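Long-range contact in succinate-semialdehyde dehydrogenase (Synechococcus sp., PDB 4ITA), which probably oxidises succinic semialdehyde to succinate with a nicotinamide cofactor, as an NADPH-binding member of the aldehyde dehydrogenase family: residues Asp28-Lys33 against Val181-Leu186. Residues are numbered along the deposited sequence; the frame is centred on the assembly and turned at random.
Sequences DAKLAK and VFQTLL. With EDO (1,2-ethanediol), chain E.
In the Rossmann-fold part of this aldehyde dehydrogenase, Lys30 and Lys33 of helix 24-41 meet Gln183 on strand 182-185, which pairs with strand 152-156 in the sheet. Helix and strand run nearly antiparallel here, and the axes of the short segments come within 9.8 Å. The buried Gln183 reaches across with an extended side chain, and its NE2 donates to the backbone O of Lys30 at 2.9 Å. That bond is fairly straight at the hydrogen (162°), and the acceptor lies close to the plane of the amide, whereas the nitrogen stands above the plane of the Lys30 carbonyl. On the other branch of the amide, Gln183 OE1 packs 3.5 Å from CG of Lys30. A bend at chi3 (71°) lays CE of Lys33 against Gln183 OE1, 3.2 Å away. An alanine in place of Gln183 would probably leave the Lys30 carbonyl without this donor and open a gap between the two lysine chains. Lys33 NZ forms a salt bridge with Glu179; it also donates to a water that makes a weak bond to Gln183 OE1. Two residues beyond Gln183, Leu185 CD2 rests 3.6 Å from Lys30 CD, while a second water joins Lys30 NZ to the backbone O of Thr184.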
loop_
_atom_site.group_PDB
_atom_site.type_symbol
_atom_site.label_atom_id
_atom_site.label_comp_id
_atom_site.label_asym_id
_atom_site.label_seq_id
_atom_site.Cartn_x
_atom_site.Cartn_y
_atom_site.Cartn_z
ATOM N N ASP A 28 -23.917 0.778 -11.056
ATOM C CA ASP A 28 -24.430 0.658 -9.699
ATOM C C ASP A 28 -25.039 -0.719 -9.439
ATOM O O ASP A 28 -24.800 -1.316 -8.389
ATOM C CB ASP A 28 -25.462 1.754 -9.427
ATOM C CG ASP A 28 -25.931 1.755 -7.996
ATOM O OD1 ASP A 28 -25.187 2.274 -7.140
ATOM O OD2 ASP A 28 -27.037 1.232 -7.730
ATOM N N ALA A 29 -25.804 -1.224 -10.402
ATOM C CA ALA A 29 -26.426 -2.535 -10.259
ATOM C C ALA A 29 -25.373 -3.626 -10.162
ATOM O O ALA A 29 -25.524 -4.569 -9.381
ATOM C CB ALA A 29 -27.362 -2.802 -11.421
ATOM N N LYS A 30 -24.318 -3.514 -10.963
ATOM C CA LYS A 30 -23.239 -4.495 -10.890
ATOM C C LYS A 30 -22.517 -4.454 -9.549
ATOM O O LYS A 30 -22.145 -5.495 -9.020
ATOM C CB LYS A 30 -22.282 -4.342 -12.071
ATOM C CG LYS A 30 -22.959 -4.724 -13.390
ATOM C CD LYS A 30 -21.976 -5.136 -14.455
ATOM C CE LYS A 30 -22.686 -5.471 -15.757
ATOM N NZ LYS A 30 -22.861 -6.942 -15.953
ATOM N N LEU A 31 -22.335 -3.264 -8.990
ATOM C CA LEU A 31 -21.724 -3.142 -7.666
ATOM C C LEU A 31 -22.625 -3.696 -6.562
ATOM O O LEU A 31 -22.143 -4.354 -5.640
ATOM C CB LEU A 31 -21.302 -1.693 -7.391
ATOM C CG LEU A 31 -20.247 -1.175 -8.374
ATOM C CD1 LEU A 31 -19.927 0.289 -8.104
ATOM C CD2 LEU A 31 -18.974 -2.012 -8.314
ATOM N N ALA A 32 -23.931 -3.468 -6.666
ATOM C CA ALA A 32 -24.868 -4.063 -5.716
ATOM C C ALA A 32 -24.790 -5.587 -5.773
ATOM O O ALA A 32 -24.784 -6.249 -4.736
ATOM C CB ALA A 32 -26.288 -3.601 -6.003
ATOM N N LYS A 33 -24.729 -6.141 -6.980
ATOM C CA LYS A 33 -24.648 -7.591 -7.120
ATOM C C LYS A 33 -23.321 -8.127 -6.595
ATOM O O LYS A 33 -23.283 -9.180 -5.959
ATOM C CB LYS A 33 -24.883 -8.034 -8.568
ATOM C CG LYS A 33 -24.982 -9.554 -8.707
ATOM C CD LYS A 33 -25.488 -9.998 -10.064
ATOM C CE LYS A 33 -24.469 -9.764 -11.150
ATOM N NZ LYS A 33 -25.060 -10.110 -12.483
ATOM N N VAL A 181 -19.090 -12.653 -8.536
ATOM C CA VAL A 181 -17.747 -12.777 -7.993
ATOM C C VAL A 181 -16.720 -12.097 -8.894
ATOM O O VAL A 181 -15.744 -11.526 -8.406
ATOM C CB VAL A 181 -17.407 -14.258 -7.703
ATOM C CG1 VAL A 181 -15.918 -14.448 -7.428
ATOM C CG2 VAL A 181 -18.253 -14.755 -6.533
ATOM N N PHE A 182 -16.930 -12.167 -10.202
ATOM C CA PHE A 182 -16.092 -11.443 -11.150
ATOM C C PHE A 182 -16.992 -10.838 -12.211
ATOM O O PHE A 182 -17.792 -11.549 -12.823
ATOM C CB PHE A 182 -15.057 -12.364 -11.812
ATOM C CG PHE A 182 -14.099 -11.635 -12.722
ATOM C CD1 PHE A 182 -14.472 -11.266 -14.015
ATOM C CD2 PHE A 182 -12.828 -11.320 -12.283
ATOM C CE1 PHE A 182 -13.586 -10.581 -14.846
ATOM C CE2 PHE A 182 -11.936 -10.638 -13.107
ATOM C CZ PHE A 182 -12.319 -10.269 -14.388
ATOM N N GLN A 183 -16.859 -9.538 -12.447
ATOM C CA GLN A 183 -17.660 -8.891 -13.477
ATOM C C GLN A 183 -16.819 -7.961 -14.313
ATOM O O GLN A 183 -16.121 -7.094 -13.787
ATOM C CB GLN A 183 -18.826 -8.102 -12.869
ATOM C CG GLN A 183 -19.871 -8.956 -12.154
ATOM C CD GLN A 183 -20.956 -8.100 -11.523
ATOM O OE1 GLN A 183 -22.029 -7.891 -12.102
ATOM N NE2 GLN A 183 -20.673 -7.579 -10.341
ATOM N N THR A 184 -16.909 -8.137 -15.622
ATOM C CA THR A 184 -16.333 -7.206 -16.576
ATOM C C THR A 184 -17.249 -6.009 -16.771
ATOM O O THR A 184 -18.443 -6.162 -17.040
ATOM C CB THR A 184 -16.107 -7.916 -17.901
ATOM O OG1 THR A 184 -14.984 -8.789 -17.747
ATOM C CG2 THR A 184 -15.839 -6.923 -19.036
ATOM N N LEU A 185 -16.687 -4.818 -16.598
ATOM C CA LEU A 185 -17.414 -3.572 -16.825
ATOM C C LEU A 185 -16.979 -2.981 -18.146
ATOM O O LEU A 185 -15.836 -2.530 -18.287
ATOM C CB LEU A 185 -17.147 -2.565 -15.700
ATOM C CG LEU A 185 -17.344 -3.056 -14.264
ATOM C CD1 LEU A 185 -17.054 -1.928 -13.287
ATOM C CD2 LEU A 185 -18.750 -3.596 -14.046
ATOM N N LEU A 186 -17.884 -2.974 -19.121
ATOM C CA LEU A 186 -17.609 -2.313 -20.395
ATOM C C LEU A 186 -17.832 -0.823 -20.202
ATOM O O LEU A 186 -18.917 -0.306 -20.459
ATOM C CB LEU A 186 -18.495 -2.872 -21.512
ATOM C CG LEU A 186 -18.229 -4.336 -21.883
ATOM C CD1 LEU A 186 -19.092 -4.726 -23.092
ATOM C CD2 LEU A 186 -16.756 -4.601 -22.154
HETATM C C1 EDO E . -18.363 -14.708 -13.738
HETATM O O1 EDO E . -19.790 -14.758 -13.840
HETATM C C2 EDO E . -17.907 -15.263 -12.396
HETATM O O2 EDO E . -18.450 -14.495 -11.317
HETATM O O HOH W 1 -20.324 -7.994 -16.115
HETATM O O HOH W 2 -22.542 -10.572 -13.992
#